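Local coordinates for GrgF (Penicillium sp. sh18, PDB 6LZH), which acts as a polyketide transferase in the biosynthesis of gregatin A, a fungal polyketide with an alkylated furanone core, at residues A[83-86]-A[87-91]; A[217-220]-A[221-224]; A[274-277]-A[278-281]. All blocks are in the same frame, centred on the assembly; numbering follows the deposited sequence.

Contact 1 (A[83-86]-A[87-91])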
# COMPACT_ATOMS: atom_id res chain seq x y z
N ASP A 83 7.71 -2.39 -5.23
CA ASP A 83 6.72 -2.02 -4.23
C ASP A 83 6.91 -0.53 -3.95
O ASP A 83 7.82 -0.16 -3.19
CB ASP A 83 6.88 -2.86 -2.96
CG ASP A 83 5.77 -2.62 -1.95
OD1 ASP A 83 4.99 -1.66 -2.13
OD2 ASP A 83 5.68 -3.40 -0.98
N ALA A 84 6.09 0.32 -4.58
CA ALA A 84 6.27 1.76 -4.42
C ALA A 84 6.13 2.18 -2.97
O ALA A 84 6.93 2.98 -2.48
CB ALA A 84 5.26 2.52 -5.29
N ARG A 85 5.11 1.67 -2.27
CA ARG A 85 4.93 2.04 -0.87
C ARG A 85 6.18 1.71 -0.06
O ARG A 85 6.67 2.55 0.71
CB ARG A 85 3.72 1.33 -0.28
CG ARG A 85 3.45 1.77 1.13
CD ARG A 85 2.29 0.97 1.73
NE ARG A 85 2.78 -0.26 2.35
CZ ARG A 85 2.02 -1.10 3.03
NH1 ARG A 85 0.73 -0.84 3.18
NH2 ARG A 85 2.54 -2.19 3.58
N GLN A 86 6.70 0.49 -0.21
CA GLN A 86 7.89 0.12 0.56
C GLN A 86 9.09 0.97 0.15
O GLN A 86 9.93 1.32 0.99
CB GLN A 86 8.22 -1.36 0.34
CG GLN A 86 9.46 -1.80 1.11
CD GLN A 86 9.95 -3.20 0.74
OE1 GLN A 86 9.94 -3.59 -0.43
NE2 GLN A 86 10.42 -3.94 1.73
N GLN A 87 9.20 1.28 -1.14
CA GLN A 87 10.36 2.03 -1.62
C GLN A 87 10.32 3.46 -1.09
O GLN A 87 11.36 4.03 -0.73
CB GLN A 87 10.43 2.00 -3.15
CG GLN A 87 11.79 2.43 -3.71
CD GLN A 87 11.98 2.20 -5.21
OE1 GLN A 87 11.44 1.23 -5.80
NE2 GLN A 87 12.76 3.08 -5.84
N ALA A 88 9.12 4.04 -1.02
CA ALA A 88 8.99 5.35 -0.39
C ALA A 88 9.37 5.27 1.08
O ALA A 88 10.05 6.16 1.60
CB ALA A 88 7.55 5.86 -0.52
N GLU A 89 8.91 4.22 1.77
CA GLU A 89 9.31 4.03 3.17
C GLU A 89 10.82 3.98 3.29
O GLU A 89 11.40 4.56 4.22
CB GLU A 89 8.70 2.75 3.72
CG GLU A 89 7.26 2.88 4.16
CD GLU A 89 6.77 1.58 4.77
OE1 GLU A 89 7.19 1.23 5.90
OE2 GLU A 89 6.01 0.89 4.09
N HIS A 90 11.48 3.30 2.36
CA HIS A 90 12.92 3.16 2.44
C HIS A 90 13.62 4.50 2.23
O HIS A 90 14.70 4.71 2.77
CB HIS A 90 13.38 2.12 1.42
CG HIS A 90 13.06 0.72 1.82
ND1 HIS A 90 13.23 -0.36 0.98
CD2 HIS A 90 12.57 0.21 2.98
CE1 HIS A 90 12.86 -1.47 1.60
NE2 HIS A 90 12.46 -1.15 2.82
N LEU A 91 13.00 5.42 1.48
CA LEU A 91 13.56 6.76 1.35
C LEU A 91 13.51 7.52 2.67
O LEU A 91 14.40 8.34 2.95
CB LEU A 91 12.83 7.54 0.27
CG LEU A 91 13.23 7.22 -1.17
CD1 LEU A 91 12.34 8.01 -2.12
CD2 LEU A 91 14.71 7.56 -1.42
O HOH W 1 10.61 -1.18 -5.27

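Contact 2 (A[217-220]-A[221-224]). With NA (sodium ion), chain D.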
# COMPACT_ATOMS: atom_id res chain seq x y z
N SER A 217 -3.05 -1.11 -5.89
CA SER A 217 -3.42 -0.43 -4.65
C SER A 217 -2.62 0.84 -4.41
O SER A 217 -2.75 1.45 -3.34
CB SER A 217 -3.24 -1.36 -3.45
OG SER A 217 -1.92 -1.89 -3.40
N TRP A 218 -1.79 1.23 -5.37
CA TRP A 218 -0.92 2.39 -5.25
C TRP A 218 -1.36 3.41 -6.29
O TRP A 218 -1.30 3.14 -7.49
CB TRP A 218 0.54 1.99 -5.44
CG TRP A 218 1.49 3.12 -5.25
CD1 TRP A 218 2.10 3.85 -6.23
CD2 TRP A 218 1.94 3.66 -4.00
NE1 TRP A 218 2.90 4.82 -5.67
CE2 TRP A 218 2.83 4.72 -4.30
CE3 TRP A 218 1.70 3.35 -2.66
CZ2 TRP A 218 3.47 5.47 -3.31
CZ3 TRP A 218 2.33 4.10 -1.67
CH2 TRP A 218 3.22 5.14 -2.01
N ASN A 219 -1.80 4.57 -5.83
CA ASN A 219 -2.25 5.64 -6.72
C ASN A 219 -1.62 6.92 -6.21
O ASN A 219 -2.11 7.51 -5.24
CB ASN A 219 -3.77 5.74 -6.76
CG ASN A 219 -4.25 6.84 -7.69
OD1 ASN A 219 -3.44 7.53 -8.33
ND2 ASN A 219 -5.57 7.03 -7.76
N ILE A 220 -0.52 7.33 -6.87
CA ILE A 220 0.22 8.52 -6.46
C ILE A 220 -0.67 9.75 -6.44
O ILE A 220 -0.48 10.66 -5.63
CB ILE A 220 1.45 8.69 -7.39
CG1 ILE A 220 2.39 9.77 -6.87
CG2 ILE A 220 1.05 8.94 -8.83
CD1 ILE A 220 2.86 9.50 -5.46
N LEU A 221 -1.67 9.80 -7.32
CA LEU A 221 -2.59 10.94 -7.34
C LEU A 221 -3.31 11.12 -6.01
O LEU A 221 -3.78 12.22 -5.72
CB LEU A 221 -3.62 10.79 -8.47
CG LEU A 221 -3.12 10.79 -9.91
CD1 LEU A 221 -4.30 10.81 -10.88
CD2 LEU A 221 -2.20 11.95 -10.18
N ASN A 222 -3.40 10.07 -5.20
CA ASN A 222 -4.11 10.16 -3.93
C ASN A 222 -3.30 10.77 -2.80
O ASN A 222 -3.87 11.05 -1.73
CB ASN A 222 -4.59 8.78 -3.50
CG ASN A 222 -5.85 8.34 -4.22
OD1 ASN A 222 -6.46 7.34 -3.85
ND2 ASN A 222 -6.25 9.08 -5.25
N VAL A 223 -1.98 10.95 -2.96
CA VAL A 223 -1.20 11.46 -1.84
C VAL A 223 -0.37 12.69 -2.22
O VAL A 223 0.18 13.35 -1.33
CB VAL A 223 -0.30 10.36 -1.23
CG1 VAL A 223 -1.11 9.08 -0.95
CG2 VAL A 223 0.91 10.06 -2.12
N VAL A 224 -0.27 13.03 -3.51
CA VAL A 224 0.62 14.14 -3.87
C VAL A 224 0.09 15.49 -3.36
O VAL A 224 0.87 16.44 -3.21
CB VAL A 224 0.86 14.21 -5.39
CG1 VAL A 224 1.72 13.04 -5.83
CG2 VAL A 224 -0.46 14.29 -6.18
NA NA D . -1.25 2.19 -9.44
O HOH W 2 -3.63 2.19 -9.10
O HOH W 3 -1.99 4.12 -11.01
O HOH W 4 1.11 2.72 -10.00

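Contact 3 (A[274-277]-A[278-281])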
# COMPACT_ATOMS: atom_id res chain seq x y z
N PHE A 274 20.31 13.42 -24.59
CA PHE A 274 21.14 13.87 -25.70
C PHE A 274 20.95 15.36 -25.99
O PHE A 274 21.58 15.88 -26.92
CB PHE A 274 20.85 13.03 -26.97
CG PHE A 274 21.61 11.73 -26.99
CD1 PHE A 274 22.30 11.31 -25.86
CD2 PHE A 274 21.65 10.94 -28.12
CE1 PHE A 274 23.03 10.14 -25.87
CE2 PHE A 274 22.38 9.75 -28.13
CZ PHE A 274 23.06 9.34 -27.00
N GLY A 275 20.14 16.05 -25.20
CA GLY A 275 19.92 17.47 -25.35
C GLY A 275 20.81 18.28 -24.43
O GLY A 275 21.87 17.84 -24.00
N ASP A 276 20.35 19.50 -24.13
CA ASP A 276 21.12 20.46 -23.33
C ASP A 276 20.97 20.11 -21.84
O ASP A 276 20.25 20.75 -21.07
CB ASP A 276 20.66 21.87 -23.64
CG ASP A 276 21.52 22.94 -23.00
OD1 ASP A 276 22.45 22.59 -22.24
OD2 ASP A 276 21.25 24.13 -23.23
N VAL A 277 21.66 19.04 -21.45
CA VAL A 277 21.49 18.55 -20.08
C VAL A 277 22.08 19.53 -19.08
O VAL A 277 21.60 19.64 -17.95
CB VAL A 277 22.09 17.14 -19.94
CG1 VAL A 277 22.12 16.71 -18.49
CG2 VAL A 277 21.26 16.11 -20.76
N GLU A 278 23.12 20.28 -19.47
CA GLU A 278 23.65 21.32 -18.59
C GLU A 278 22.56 22.31 -18.20
O GLU A 278 22.43 22.70 -17.04
CB GLU A 278 24.82 22.05 -19.27
CG GLU A 278 25.35 23.25 -18.49
CD GLU A 278 26.29 22.83 -17.36
OE1 GLU A 278 26.75 21.67 -17.35
OE2 GLU A 278 26.59 23.68 -16.49
N SER A 279 21.76 22.73 -19.18
CA SER A 279 20.71 23.68 -18.87
C SER A 279 19.58 23.03 -18.08
O SER A 279 18.99 23.69 -17.20
CB SER A 279 20.19 24.31 -20.16
OG SER A 279 19.05 25.09 -19.90
N ILE A 280 19.30 21.75 -18.34
CA ILE A 280 18.29 21.02 -17.57
C ILE A 280 18.70 20.98 -16.10
O ILE A 280 17.90 21.28 -15.20
CB ILE A 280 18.11 19.60 -18.14
CG1 ILE A 280 17.57 19.65 -19.58
CG2 ILE A 280 17.22 18.75 -17.22
CD1 ILE A 280 17.44 18.25 -20.26
N LEU A 281 19.96 20.64 -15.84
CA LEU A 281 20.40 20.49 -14.45
C LEU A 281 20.60 21.85 -13.77
O LEU A 281 20.38 21.97 -12.56
CB LEU A 281 21.68 19.64 -14.40
CG LEU A 281 21.50 18.19 -14.87
CD1 LEU A 281 22.80 17.40 -14.75
CD2 LEU A 281 20.39 17.48 -14.09

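Contact 1 (A[83-86]-A[87-91])
The H90 imidazole has one face covered by Q86, one turn earlier in helix 84-99 of the alpha/beta hydrolase fold: Q86 CG sits over the ring in a CH-pi contact, 3.8 Å from its centroid, and Q86 O lies on the same side, 3.3 Å from H90 CG and shifted toward the rim. The Q86 amide plane is turned 40° from the ring, and its NE2 stands 3.5 Å from H90 CE1. Both polar ends then meet one carboxylate, H90 NE2 bonding to D17 OD1 and Q86 NE2 to D17 OD2, while R69 takes Q86 OE1. One turn apart on the same helix, the R85 guanidinium and the E89 carboxylate run side by side with their planes 64° apart. Their salt bridge is long, 3.8 Å from R85 NE to E89 OE2; no N-H points at the oxygen, and R85 NE has no hydrogen-bond partner in the model. R85 pairs with D83 of the second subunit and D83 in turn with R85 of that subunit, while E89 meets R161 of the second subunit, so this helix start is also dimer interface. D83 is the N-cap: CG stands anti to the backbone N (chi1 -173°), and OD1 accepts a weak but straight bond from Q86 N at 3.4 Å. One water ties the cap to the next turn, accepting from D83 N at 3.1 Å and donating to Q87 OE1 at 2.6 Å.

Contact 2 (A[217-220]-A[221-224])
An Asx turn forms at N219, in the loop between helix 209-216 and strand 232-237: N219 OD1 accepts a weak bond from L221 N at 3.1 Å, bent to 134°. The backbone closes round it as a beta turn, N222 N giving to N219 O at 2.9 Å. I220 O receives two N-H groups, V224 N nearly in line with the carbonyl at 3.2 Å and V223 N from well above its plane at 3.1 Å. With CG1 set opposite the backbone N (chi1 -171°), the I220 side chain crosses V224 at about a right angle, CG1 to V224 CG1 a tight 3.5 Å, and CD1 touches V223 CG2. The ND2 groups of N219 and N222 lie close, both donors and not bonded together; N222 OD1 instead accepts from N219 and N222 of the second subunit. A leucine in place of N219 would probably leave L221 N without its side-chain acceptor and take away the weak bond from N219 ND2 to N222 OD1 of the second subunit. W218 O binds sodium at 2.2 Å. Held by two main-chain carbonyls and three waters, the ion bridges S215 near the end of helix 209-216 and W218 in this loop, and probably steadies their junction.

Contact 3 (A[274-277]-A[278-281])
With chi1 at -172°, D276 carries its carboxylate opposite its own backbone N and up to S279, where OD1 accepts from S279 N at 3.1 Å with an N-H...O angle of 154°. This is the N-cap of helix 277-292. The donor comes from above the carboxylate plane, and the other oxygen, OD2, rests against S279 CB at 3.3 Å. Next along the chain V277, whose chi1 of 171° sets CG1 in the corresponding position, runs alongside L281 and points the same way, its CG1 3.9 Å from L281 CD1. Two backbone bonds accompany these contacts: I280 N bonds to D276 O at 3.1 Å in the carbonyl plane, and L281 N bonds to V277 O at 2.9 Å. I280 CG1 packs against D276 O, at 3.3 Å. Ahead of the cap the chain bends sharply in an inverse gamma turn centred on D276, closed by a weak bond of 2.8 Å from V277 N to G275 O. A carboxylate at a helix start probably gains from the positive end of the helix dipole, although D276 itself is exposed. E278 is bent at chi2, and its OE1 accepts from W55 NE1. The cap thus begins the C-terminal helix after the loop that follows strand 259-264, and L281 seats that helix on I52, W55 and F56 of helix 49-58.

Contacts 1 and 2 touch through W218, with centres 13 Å apart: A84 CB packs 3.3 Å from W218 NE1, and R85 CB lies 3.4 Å from W218 CZ3. Both also meet the second subunit. Contact 3 is remote, its centre 29 Å from that of contact 1 and 30 Å from that of contact 2. None holds a residue of the probable C115-D240-H269 triad, but the Q87 side chain is about 10 Å from that of C115 and the I280 side chain about 12 Å from that of D240. The sodium on W218 O lies about 8 Å from the A84 side chain, and another about 7 Å from that of I280.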